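Local structure of FAD-dependent oxidoreductase (Actinomadura kijaniata, 3M9V) at residues A23-L27 with G75-D79; L88-R93 with G265-V270; N249-A254 with D330-M336; R303-L307 with L350-I354; A317-S322 with Q335-H339. The protein binds a flavin cofactor and dTDP, and probably catalyses an oxidation step on a dTDP-linked sugar in the biosynthesis of D-kijanose. One frame throughout, in Å; residues are numbered along the deposited sequence.

Contact 1 of 5, residues A23-L27 with G75-D79; sequences AGRVL and GLGVD
Residues 23-27 form a turn of helix 22-32, closed by Leu27 N to Ala23 O at 3.0 Å, and 75-79 is an irregular loop that crosses its flank; the closest CA atoms, those of Ala23 and Val78, are 5.4 Å apart. Leu76 (-67/-16; rotamer mt) sends CD1 to 3.9 Å from Leu27 N, 4.1 Å from Leu27 CB and 4.2 Å from Val26 CG1. Its carbonyl O lies 3.5 Å from Ala23 CB. Both segments belong to the helical N-terminal part of the acyl-CoA dehydrogenase fold, where this loop joins helix 53-61 to helix 81-94. Gly77 turns the chain with positive phi (73/21), its O 4.1 Å from Ala23 CB. Val78 (-61/122, chi1 t) then points back to the helix: CG2 meets Ala23 O at 3.7 Å and both Ala23 CB and Leu27 CB at 4.0 Å; Val78 also packs on Val84, and Leu27 on Ala87, of helix 81-94. No hydrogen bond links the segments.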
# COMPACT_ATOMS: atom_id res chain seq x y z
N ALA A 23 -14.69 28.50 24.24
CA ALA A 23 -13.54 29.30 23.82
C ALA A 23 -12.99 28.87 22.46
O ALA A 23 -12.56 29.72 21.65
CB ALA A 23 -12.48 29.31 24.89
N GLY A 24 -13.05 27.56 22.21
CA GLY A 24 -12.56 27.01 20.95
C GLY A 24 -13.42 27.59 19.83
O GLY A 24 -12.93 27.94 18.76
N ARG A 25 -14.73 27.65 20.05
CA ARG A 25 -15.58 28.23 19.01
C ARG A 25 -15.28 29.69 18.68
O ARG A 25 -15.22 30.11 17.52
CB ARG A 25 -17.04 28.21 19.46
CG ARG A 25 -17.91 27.17 18.75
CD ARG A 25 -19.23 26.90 19.49
NE ARG A 25 -19.15 25.64 20.23
CZ ARG A 25 -19.67 25.45 21.44
NH1 ARG A 25 -19.53 24.27 22.04
NH2 ARG A 25 -20.32 26.43 22.05
N VAL A 26 -15.10 30.49 19.73
CA VAL A 26 -14.72 31.90 19.55
C VAL A 26 -13.42 32.04 18.75
O VAL A 26 -13.36 32.77 17.76
CB VAL A 26 -14.59 32.60 20.95
CG1 VAL A 26 -14.05 34.01 20.78
CG2 VAL A 26 -15.96 32.59 21.68
N LEU A 27 -12.39 31.31 19.16
CA LEU A 27 -11.15 31.22 18.38
C LEU A 27 -11.38 30.97 16.89
O LEU A 27 -10.88 31.70 16.02
CB LEU A 27 -10.24 30.13 18.96
CG LEU A 27 -8.99 29.95 18.09
CD1 LEU A 27 -8.26 31.28 18.05
CD2 LEU A 27 -8.05 28.86 18.64
N GLY A 75 -6.48 36.29 28.38
CA GLY A 75 -6.53 35.55 27.12
C GLY A 75 -7.89 34.94 26.82
O GLY A 75 -8.79 34.97 27.68
N LEU A 76 -8.08 34.37 25.63
CA LEU A 76 -9.33 33.68 25.35
C LEU A 76 -9.49 32.43 26.19
O LEU A 76 -10.57 31.90 26.24
CB LEU A 76 -9.42 33.20 23.91
CG LEU A 76 -9.61 34.18 22.77
CD1 LEU A 76 -10.03 33.31 21.57
CD2 LEU A 76 -10.72 35.14 23.17
N GLY A 77 -8.43 31.91 26.80
CA GLY A 77 -8.59 30.70 27.59
C GLY A 77 -8.80 29.40 26.82
O GLY A 77 -9.30 28.43 27.40
N VAL A 78 -8.43 29.33 25.54
CA VAL A 78 -8.44 28.03 24.85
C VAL A 78 -7.49 27.10 25.59
O VAL A 78 -6.31 27.40 25.78
CB VAL A 78 -8.09 28.12 23.35
CG1 VAL A 78 -8.07 26.72 22.72
CG2 VAL A 78 -9.12 29.02 22.66
N ASP A 79 -7.99 25.97 26.06
CA ASP A 79 -7.10 25.08 26.79
C ASP A 79 -7.20 23.63 26.33
O ASP A 79 -6.52 22.81 26.93
CB ASP A 79 -7.37 25.16 28.29
CG ASP A 79 -8.73 24.59 28.63
OD1 ASP A 79 -9.60 24.37 27.76
OD2 ASP A 79 -8.93 24.33 29.83

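Contact 2 of 5, residues L88-R93 with G265-V270; sequences LLAVAR and GVYVGV
Both segments are regular alpha-helix, 88-93 from helix 81-94 and 265-270 from helix 264-283. Their axes approach to 7.2 Å and cross at -43°, running in broadly the same direction. The crossing is this tight because of glycine: the CA atoms of Leu89 and Gly269 are 4.2 Å apart, and a CB on Gly269 would clash with Leu89 O and Ala92 CB. Gly265, one turn earlier, opens the same groove, and Leu89 CA makes a CA-H...O contact of 3.3 Å with Gly265 O. The pair of small residues four apart, Gly265 and Gly269, gives a GxxxG arrangement, here in a soluble helix bundle.

The CA-to-CB bond of Leu89 points sideways, and its tt side chain brings CG to 3.7 Å from Gly269 N and CD1 to 3.7 Å from Val268 CG1. Ala92 CB points at the 265-270 backbone, 3.4 Å from Val266 O, 4.2 Å from Gly269 CA and 4.1 Å from Val266 CG1. Leu88 CB meets Val266 CG2 at 4.1 Å. At the margin, Arg93 CG rests 3.5 Å from Gly269 O while its guanidinium forms a salt bridge with Asp276. The contact joins the N-terminal and C-terminal helical parts of the acyl-CoA dehydrogenase fold, with Leu88 and Ala92 also packed on helix 96-118, and Leu89 and Val268 on helix 291-323.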
# COMPACT_ATOMS: atom_id res chain seq x y z
N LEU A 88 -5.92 25.17 13.83
CA LEU A 88 -4.79 24.98 12.90
C LEU A 88 -5.22 24.37 11.58
O LEU A 88 -4.71 24.69 10.51
CB LEU A 88 -3.69 24.13 13.53
CG LEU A 88 -3.09 24.77 14.79
CD1 LEU A 88 -2.00 23.89 15.43
CD2 LEU A 88 -2.46 26.10 14.40
N LEU A 89 -6.11 23.39 11.64
CA LEU A 89 -6.65 22.77 10.43
C LEU A 89 -7.30 23.85 9.54
O LEU A 89 -7.01 23.95 8.33
CB LEU A 89 -7.65 21.70 10.90
CG LEU A 89 -8.17 20.69 9.86
CD1 LEU A 89 -9.00 19.58 10.57
CD2 LEU A 89 -9.08 21.40 8.83
N ALA A 90 -8.17 24.69 10.11
CA ALA A 90 -8.80 25.74 9.29
C ALA A 90 -7.75 26.69 8.70
O ALA A 90 -7.81 27.05 7.51
CB ALA A 90 -9.84 26.56 10.14
N VAL A 91 -6.73 27.06 9.49
CA VAL A 91 -5.68 27.91 8.93
C VAL A 91 -4.89 27.20 7.82
O VAL A 91 -4.57 27.79 6.79
CB VAL A 91 -4.75 28.52 10.02
CG1 VAL A 91 -3.58 29.33 9.42
CG2 VAL A 91 -5.55 29.43 10.96
N ALA A 92 -4.55 25.94 8.05
CA ALA A 92 -3.77 25.18 7.07
C ALA A 92 -4.50 25.00 5.74
O ALA A 92 -3.84 24.93 4.70
CB ALA A 92 -3.34 23.84 7.66
N ARG A 93 -5.82 24.92 5.74
CA ARG A 93 -6.51 24.82 4.45
C ARG A 93 -6.25 26.08 3.66
O ARG A 93 -6.29 26.03 2.45
CB ARG A 93 -8.03 24.73 4.59
CG ARG A 93 -8.39 23.43 5.21
CD ARG A 93 -9.84 23.41 5.62
NE ARG A 93 -10.65 23.65 4.43
CZ ARG A 93 -11.92 23.29 4.37
NH1 ARG A 93 -12.49 22.66 5.39
NH2 ARG A 93 -12.60 23.55 3.27
N GLY A 265 -3.13 18.74 13.31
CA GLY A 265 -4.18 19.48 12.62
C GLY A 265 -3.71 20.14 11.34
O GLY A 265 -4.48 20.31 10.38
N VAL A 266 -2.43 20.51 11.28
CA VAL A 266 -1.86 21.18 10.09
C VAL A 266 -1.95 20.25 8.87
O VAL A 266 -2.47 20.60 7.81
CB VAL A 266 -0.43 21.67 10.36
CG1 VAL A 266 0.17 22.24 9.05
CG2 VAL A 266 -0.46 22.75 11.48
N TYR A 267 -1.53 19.01 9.07
CA TYR A 267 -1.38 18.04 7.96
C TYR A 267 -2.77 17.53 7.61
O TYR A 267 -3.06 17.30 6.43
CB TYR A 267 -0.39 16.93 8.35
CG TYR A 267 0.94 17.61 8.67
CD1 TYR A 267 1.67 18.19 7.63
CD2 TYR A 267 1.44 17.71 9.97
CE1 TYR A 267 2.88 18.87 7.88
CE2 TYR A 267 2.66 18.38 10.22
CZ TYR A 267 3.34 18.97 9.18
OH TYR A 267 4.50 19.66 9.34
N VAL A 268 -3.65 17.44 8.61
CA VAL A 268 -5.03 17.14 8.30
C VAL A 268 -5.66 18.25 7.44
O VAL A 268 -6.42 17.96 6.51
CB VAL A 268 -5.92 16.90 9.57
CG1 VAL A 268 -7.35 16.57 9.12
CG2 VAL A 268 -5.36 15.79 10.49
N GLY A 269 -5.38 19.52 7.73
CA GLY A 269 -5.94 20.60 6.89
C GLY A 269 -5.41 20.63 5.47
O GLY A 269 -6.16 20.87 4.51
N VAL A 270 -4.11 20.34 5.31
CA VAL A 270 -3.52 20.16 3.98
C VAL A 270 -4.22 19.06 3.17
O VAL A 270 -4.59 19.27 1.99
CB VAL A 270 -1.98 19.93 4.05
CG1 VAL A 270 -1.41 19.65 2.67
CG2 VAL A 270 -1.31 21.22 4.59

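Contact 3 of 5, residues N249-A254 with D330-M336; sequences NDAVLA and DERGRQM. With TYD (thymidine-5'-diphosphate), chain B.
A very short salt bridge, Arg334 NH1 to Asp250 OD2 at 2.5 Å, ties 249-254 to helix 329-362, and Glu331 extends it into a network, its OE1 2.7 Å from Arg334 NH2. Val252, Ala254 and Arg332 line the dTDP pocket, in the C-terminal helical part of the acyl-CoA dehydrogenase fold. Arg332, extended (ttt), points its guanidinium edge at the thymine: NH2 donates to TYD O4 at 2.7 Å, and NH1 more weakly at 3.2 Å. Arg332 NE and NH1 also bond to the carbonyls of Leu321 and Ser322. A water bridges Arg332 NH2 (2.8 Å) and Ala251 O (3.1 Å). Ala251 N donates a weak bond to Asp330 OD1 at 2.8 Å.

Residues 330-336 are helical; 249-254 coils through i to i-3 bonds such as Leu253 N to Asp250 O (3.0 Å). CA atoms pair closely, Ala251 with Asp330 at 4.1 Å and Ala254 with Gly333 at 4.2 Å. Gly333 permits this, since a CB there would clash with Asp250 O. Leu253 CB lies 3.2 Å from Gly333 O, and Ala254 CB touches Met336 SD at 3.7 Å.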
# COMPACT_ATOMS: atom_id res chain seq x y z
N ASN A 249 13.60 10.24 32.51
CA ASN A 249 12.43 10.69 33.25
C ASN A 249 11.19 10.73 32.36
O ASN A 249 10.89 11.73 31.71
CB ASN A 249 12.73 12.07 33.83
CG ASN A 249 11.57 12.63 34.64
OD1 ASN A 249 10.90 11.89 35.35
ND2 ASN A 249 11.33 13.93 34.52
N ASP A 250 10.44 9.63 32.32
CA ASP A 250 9.31 9.52 31.41
C ASP A 250 8.22 10.59 31.54
O ASP A 250 7.50 10.87 30.57
CB ASP A 250 8.69 8.12 31.47
CG ASP A 250 9.49 7.10 30.70
OD1 ASP A 250 10.37 7.47 29.90
OD2 ASP A 250 9.24 5.89 30.86
N ALA A 251 8.09 11.19 32.72
CA ALA A 251 7.02 12.15 32.97
C ALA A 251 7.12 13.35 32.03
O ALA A 251 6.13 14.03 31.75
CB ALA A 251 7.01 12.62 34.43
N VAL A 252 8.34 13.57 31.53
CA VAL A 252 8.68 14.70 30.67
C VAL A 252 8.09 14.55 29.26
O VAL A 252 7.86 15.53 28.55
CB VAL A 252 10.22 14.82 30.63
CG1 VAL A 252 10.76 15.41 29.35
CG2 VAL A 252 10.68 15.64 31.83
N LEU A 253 7.80 13.31 28.90
CA LEU A 253 7.11 13.01 27.65
C LEU A 253 5.80 13.76 27.61
O LEU A 253 5.34 14.07 26.51
CB LEU A 253 6.90 11.50 27.48
CG LEU A 253 8.24 10.76 27.43
CD1 LEU A 253 8.15 9.25 27.20
CD2 LEU A 253 9.25 11.33 26.45
N ALA A 254 5.19 14.06 28.76
CA ALA A 254 3.89 14.70 28.68
C ALA A 254 3.99 16.12 28.14
O ALA A 254 3.11 16.55 27.40
CB ALA A 254 3.20 14.77 30.04
N ASP A 330 4.94 9.25 35.46
CA ASP A 330 5.65 8.55 34.41
C ASP A 330 4.76 7.75 33.44
O ASP A 330 4.91 7.89 32.23
CB ASP A 330 6.78 7.71 34.99
CG ASP A 330 7.86 8.58 35.59
OD1 ASP A 330 8.23 9.60 34.96
OD2 ASP A 330 8.34 8.27 36.69
N GLU A 331 3.83 6.96 33.96
CA GLU A 331 2.82 6.31 33.13
C GLU A 331 2.03 7.34 32.32
O GLU A 331 1.69 7.10 31.15
CB GLU A 331 1.87 5.50 34.03
CG GLU A 331 1.24 4.25 33.42
CD GLU A 331 2.11 3.54 32.39
OE1 GLU A 331 3.29 3.23 32.65
OE2 GLU A 331 1.60 3.29 31.28
N ARG A 332 1.73 8.49 32.92
CA ARG A 332 0.98 9.53 32.21
C ARG A 332 1.69 10.01 30.94
O ARG A 332 1.05 10.14 29.90
CB ARG A 332 0.72 10.71 33.14
CG ARG A 332 0.22 11.96 32.42
CD ARG A 332 -0.27 12.91 33.48
NE ARG A 332 -0.80 14.19 32.99
CZ ARG A 332 -0.06 15.27 32.75
NH1 ARG A 332 -0.64 16.39 32.36
NH2 ARG A 332 1.26 15.25 32.91
N GLY A 333 3.00 10.25 31.05
CA GLY A 333 3.87 10.71 29.97
C GLY A 333 4.09 9.64 28.91
O GLY A 333 4.08 9.93 27.72
N ARG A 334 4.26 8.38 29.30
CA ARG A 334 4.35 7.31 28.31
C ARG A 334 3.02 7.19 27.55
O ARG A 334 3.00 7.03 26.34
CB ARG A 334 4.71 5.97 28.98
CG ARG A 334 6.18 5.86 29.37
CD ARG A 334 6.51 4.46 29.85
NE ARG A 334 5.83 4.22 31.11
CZ ARG A 334 6.43 4.33 32.29
NH1 ARG A 334 7.71 4.68 32.35
NH2 ARG A 334 5.77 4.08 33.41
N GLN A 335 1.89 7.32 28.24
CA GLN A 335 0.64 7.13 27.53
C GLN A 335 0.41 8.30 26.57
O GLN A 335 -0.05 8.08 25.46
CB GLN A 335 -0.50 7.00 28.54
CG GLN A 335 -0.48 5.58 29.05
CD GLN A 335 -1.68 5.26 29.90
OE1 GLN A 335 -2.81 5.68 29.64
NE2 GLN A 335 -1.43 4.48 30.95
N MET A 336 0.70 9.52 26.99
CA MET A 336 0.48 10.66 26.11
C MET A 336 1.33 10.55 24.86
O MET A 336 0.83 10.71 23.75
CB MET A 336 0.72 11.96 26.86
CG MET A 336 -0.37 12.23 27.90
SD MET A 336 -0.12 13.80 28.77
CE MET A 336 -0.39 15.00 27.48
PA TYD B . 9.04 20.77 26.16
O1A TYD B . 10.04 21.90 26.01
O2A TYD B . 8.36 20.17 24.95
O3A TYD B . 9.70 19.60 27.04
PB TYD B . 11.31 19.56 27.11
O1B TYD B . 11.74 19.89 25.70
O2B TYD B . 11.47 18.10 27.48
O3B TYD B . 11.61 20.58 28.19
O5' TYD B . 7.92 21.12 27.27
C5' TYD B . 8.22 21.30 28.65
C4' TYD B . 7.02 22.16 29.02
O4' TYD B . 5.82 21.39 28.99
C3' TYD B . 7.09 22.80 30.39
O3' TYD B . 7.18 24.19 30.04
C2' TYD B . 5.70 22.60 30.97
C1' TYD B . 4.86 21.89 29.92
N1 TYD B . 4.14 20.75 30.51
C2 TYD B . 2.83 20.60 30.32
O2 TYD B . 2.21 21.46 29.65
N3 TYD B . 2.20 19.55 30.88
C4 TYD B . 2.87 18.63 31.61
O4 TYD B . 2.26 17.66 32.11
C5 TYD B . 4.23 18.77 31.81
C5M TYD B . 5.07 17.81 32.61
C6 TYD B . 4.85 19.87 31.22
O HOH W 1 3.44 13.46 33.11

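Contact 4 of 5, residues R303-L307 with L350-I354; sequences RLYAL and LAPEI
Leu307, Leu350 and Ile354 form the apolar centre of this contact. Leu307 (tp) places CD2 4.0 Å from Ile354 CD1 and 3.9 Å from Ala351 CB, with its CD1 4.1 Å from Leu350 CB. Ile354 (mt) runs CD1 up to the backbone of the facing helix, 3.6 Å from Leu304 N and 3.8 Å from Arg303 C. Leu350 (mt) lays CD1 4.0 Å from Leu307 CA and 4.4 Å from Ala306 CB. The helices, 303-307 of helix 291-323 and 350-354 of helix 329-362, run antiparallel: local axes 9.8 Å apart at closest approach, N-to-C directions at 155°, closest CA pair Leu307 and Leu350 at 6.4 Å. They are two long neighbours in the C-terminal helical bundle of the acyl-CoA dehydrogenase fold. The second helix is kinked at Pro352, whose N has no hydrogen to give to the turn before. Leu304 and Leu307 also rest on helix 264-283. Tyr305, turned away from 350-354, hydrogen-bonds through OH to His339 of the second subunit. At the polar edge, Arg303 and Glu353 form a salt bridge; the accompanying hydrogen bond, Arg303 NE to Glu353 OE2 at 2.8 Å, is weak (127°), while Leu350 CD2 lies 4.2 Å from Arg303 NE.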
# COMPACT_ATOMS: atom_id res chain seq x y z
N ARG A 303 -10.17 7.50 3.29
CA ARG A 303 -8.85 7.80 3.87
C ARG A 303 -8.79 9.11 4.67
O ARG A 303 -8.18 9.16 5.73
CB ARG A 303 -7.75 7.83 2.81
CG ARG A 303 -7.30 6.42 2.39
CD ARG A 303 -6.28 6.38 1.22
NE ARG A 303 -5.29 5.38 1.58
CZ ARG A 303 -5.40 4.08 1.33
NH1 ARG A 303 -6.44 3.61 0.66
NH2 ARG A 303 -4.46 3.24 1.76
N LEU A 304 -9.40 10.17 4.15
CA LEU A 304 -9.53 11.42 4.88
C LEU A 304 -10.33 11.24 6.17
O LEU A 304 -9.96 11.76 7.23
CB LEU A 304 -10.22 12.47 4.01
CG LEU A 304 -10.43 13.87 4.61
CD1 LEU A 304 -9.07 14.49 4.98
CD2 LEU A 304 -11.09 14.73 3.52
N TYR A 305 -11.42 10.49 6.11
CA TYR A 305 -12.16 10.15 7.33
C TYR A 305 -11.28 9.46 8.40
O TYR A 305 -11.30 9.82 9.58
CB TYR A 305 -13.33 9.23 6.98
CG TYR A 305 -14.30 9.14 8.13
CD1 TYR A 305 -15.41 10.00 8.21
CD2 TYR A 305 -14.08 8.22 9.15
CE1 TYR A 305 -16.26 9.95 9.31
CE2 TYR A 305 -14.97 8.13 10.20
CZ TYR A 305 -16.05 8.99 10.28
OH TYR A 305 -16.86 8.92 11.41
N ALA A 306 -10.53 8.45 8.00
CA ALA A 306 -9.65 7.72 8.89
C ALA A 306 -8.54 8.68 9.35
O ALA A 306 -8.12 8.61 10.49
CB ALA A 306 -8.99 6.50 8.16
N LEU A 307 -8.07 9.59 8.49
CA LEU A 307 -7.06 10.56 8.91
C LEU A 307 -7.57 11.47 10.02
O LEU A 307 -6.95 11.61 11.09
CB LEU A 307 -6.53 11.38 7.73
CG LEU A 307 -5.63 12.60 8.02
CD1 LEU A 307 -4.30 12.02 8.52
CD2 LEU A 307 -5.34 13.34 6.73
N LEU A 350 -0.92 8.72 5.78
CA LEU A 350 -2.18 9.00 5.11
C LEU A 350 -2.24 10.36 4.42
O LEU A 350 -2.73 10.45 3.30
CB LEU A 350 -3.38 8.89 6.05
CG LEU A 350 -3.73 7.49 6.58
CD1 LEU A 350 -4.74 7.58 7.71
CD2 LEU A 350 -4.20 6.61 5.44
N ALA A 351 -1.80 11.42 5.10
CA ALA A 351 -1.94 12.74 4.49
C ALA A 351 -1.19 12.84 3.15
O ALA A 351 -1.80 13.26 2.16
CB ALA A 351 -1.68 13.89 5.49
N PRO A 352 0.09 12.45 3.07
CA PRO A 352 0.68 12.57 1.72
C PRO A 352 0.05 11.69 0.64
O PRO A 352 0.00 12.10 -0.53
CB PRO A 352 2.15 12.14 1.92
CG PRO A 352 2.44 12.43 3.33
CD PRO A 352 1.13 12.22 4.10
N GLU A 353 -0.45 10.52 1.01
CA GLU A 353 -1.14 9.65 0.06
C GLU A 353 -2.39 10.33 -0.48
O GLU A 353 -2.63 10.34 -1.69
CB GLU A 353 -1.65 8.36 0.72
CG GLU A 353 -0.83 7.13 0.45
CD GLU A 353 -1.33 5.96 1.31
OE1 GLU A 353 -0.48 5.34 1.99
OE2 GLU A 353 -2.56 5.72 1.29
N ILE A 354 -3.22 10.86 0.41
CA ILE A 354 -4.36 11.62 -0.09
C ILE A 354 -3.95 12.73 -1.08
O ILE A 354 -4.54 12.90 -2.17
CB ILE A 354 -5.11 12.20 1.12
CG1 ILE A 354 -5.75 11.05 1.91
CG2 ILE A 354 -6.10 13.27 0.68
CD1 ILE A 354 -6.21 11.51 3.29

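Contact 5 of 5, residues A317-S322 with Q335-H339; sequences AADALS and QMMRH
His339 presents one face of its imidazole to Ala317, whose CB stands 3.6 Å from the ring centroid and 18° off the ring normal, a CH-pi contact in which the nearest ring atom, His339 CE1, is 3.4 Å from Ala317 CB. Leu321 CD1 approaches the same ring at an oblique angle, 3.9 Å from His339 CD2.

Both segments are regular alpha-helix, each continuing beyond its ends. Their axes come within 9.5 Å and their N-to-C directions differ by 171°, so 317-322 and 335-339 lie nearly antiparallel; the closest CA pair is Ala318 with Met336, at 5.6 Å. They sit near the turn of a helical hairpin, with helix 291-323 coming in and helix 329-362 going back, within the C-terminal helical part of the acyl-CoA dehydrogenase fold.

Leu321 (mt) fills the middle, its CB 3.6 Å from Met336 CG and its CD2 3.9 Å from Gln335 OE1. The CA-to-CB bond of Met336 points sideways, but its mtp side chain carries CE across to the other helix, 3.8 Å from Ala318 O and 4.0 Å from Ser322 CB. No hydrogen bond crosses between the two segments. At the end nearer the dTDP pocket, the carbonyls of Leu321 and Ser322 accept hydrogen bonds from Arg332. Farther along, His339 ND1 is hydrogen-bonded to Tyr305 OH of the second subunit, and Arg338 NE makes a salt bridge with Asp301 of the second subunit.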
# COMPACT_ATOMS: atom_id res chain seq x y z
N ALA A 317 -7.81 11.95 23.51
CA ALA A 317 -7.12 11.19 24.52
C ALA A 317 -6.03 12.02 25.19
O ALA A 317 -5.84 11.93 26.40
CB ALA A 317 -6.53 9.93 23.91
N ALA A 318 -5.27 12.78 24.41
CA ALA A 318 -4.21 13.59 25.00
C ALA A 318 -4.77 14.65 25.95
O ALA A 318 -4.17 14.88 27.01
CB ALA A 318 -3.34 14.25 23.92
N ASP A 319 -5.89 15.27 25.61
CA ASP A 319 -6.55 16.27 26.46
C ASP A 319 -7.00 15.66 27.79
O ASP A 319 -6.81 16.27 28.85
CB ASP A 319 -7.76 16.87 25.73
CG ASP A 319 -7.40 18.06 24.85
OD1 ASP A 319 -6.35 18.70 25.11
OD2 ASP A 319 -8.14 18.38 23.88
N ALA A 320 -7.61 14.47 27.76
CA ALA A 320 -8.01 13.72 28.96
C ALA A 320 -6.82 13.40 29.86
O ALA A 320 -6.85 13.68 31.05
CB ALA A 320 -8.77 12.41 28.61
N LEU A 321 -5.75 12.83 29.32
CA LEU A 321 -4.58 12.54 30.14
C LEU A 321 -3.90 13.81 30.64
O LEU A 321 -3.38 13.85 31.76
CB LEU A 321 -3.57 11.71 29.36
CG LEU A 321 -4.08 10.30 29.05
CD1 LEU A 321 -3.27 9.82 27.86
CD2 LEU A 321 -3.78 9.44 30.26
N SER A 322 -3.91 14.85 29.82
CA SER A 322 -3.29 16.12 30.20
C SER A 322 -3.95 16.70 31.44
O SER A 322 -3.28 17.15 32.37
CB SER A 322 -3.45 17.13 29.06
OG SER A 322 -2.58 18.21 29.31
N GLN A 335 1.89 7.32 28.24
CA GLN A 335 0.64 7.13 27.53
C GLN A 335 0.41 8.30 26.57
O GLN A 335 -0.05 8.08 25.46
CB GLN A 335 -0.50 7.00 28.54
CG GLN A 335 -0.48 5.58 29.05
CD GLN A 335 -1.68 5.26 29.90
OE1 GLN A 335 -2.81 5.68 29.64
NE2 GLN A 335 -1.43 4.48 30.95
N MET A 336 0.70 9.52 26.99
CA MET A 336 0.48 10.66 26.11
C MET A 336 1.33 10.55 24.86
O MET A 336 0.83 10.71 23.75
CB MET A 336 0.72 11.96 26.86
CG MET A 336 -0.37 12.23 27.90
SD MET A 336 -0.12 13.80 28.77
CE MET A 336 -0.39 15.00 27.48
N MET A 337 2.59 10.17 25.02
CA MET A 337 3.50 10.05 23.89
C MET A 337 3.15 8.90 22.93
O MET A 337 3.28 8.98 21.71
CB MET A 337 4.94 9.98 24.40
CG MET A 337 5.96 9.95 23.27
SD MET A 337 6.01 11.49 22.30
CE MET A 337 6.41 12.83 23.41
N ARG A 338 2.67 7.80 23.50
CA ARG A 338 2.20 6.68 22.70
C ARG A 338 0.96 7.05 21.87
O ARG A 338 0.93 6.76 20.68
CB ARG A 338 1.85 5.51 23.64
CG ARG A 338 1.30 4.29 22.88
CD ARG A 338 2.46 3.44 22.39
NE ARG A 338 2.14 2.05 22.01
CZ ARG A 338 2.11 1.03 22.85
NH1 ARG A 338 2.32 1.21 24.14
NH2 ARG A 338 1.85 -0.20 22.41
N HIS A 339 -0.06 7.67 22.44
CA HIS A 339 -1.13 8.21 21.61
C HIS A 339 -0.61 9.14 20.52
O HIS A 339 -1.04 8.97 19.38
CB HIS A 339 -2.16 9.03 22.39
CG HIS A 339 -3.11 8.19 23.19
ND1 HIS A 339 -4.24 7.61 22.65
CD2 HIS A 339 -3.10 7.83 24.50
CE1 HIS A 339 -4.90 6.96 23.59
NE2 HIS A 339 -4.22 7.06 24.72

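In the fold
Contacts 3 and 5 adjoin at the dTDP pocket, their centres 9 Å apart: they share Gln335 and Met336, and Arg332, bound to the thymine in contact 3, reaches the helix end of contact 5 through hydrogen bonds from Arg332 NH1 to Ser322 O (2.7 Å) and Arg332 NE to Leu321 O (2.9 Å). Contact 4 joins the same two long helices as contact 5, with centres 22 Å away, and both face the second subunit. Contact 2 touches contact 4, Val268 CG2 lying 4.1 Å from Leu307 CG. Contact 1 lies 18 Å from contact 2 and 21 Å from contact 5 between centres; its nearest atoms come within about 4 Å of contact 5 without touching.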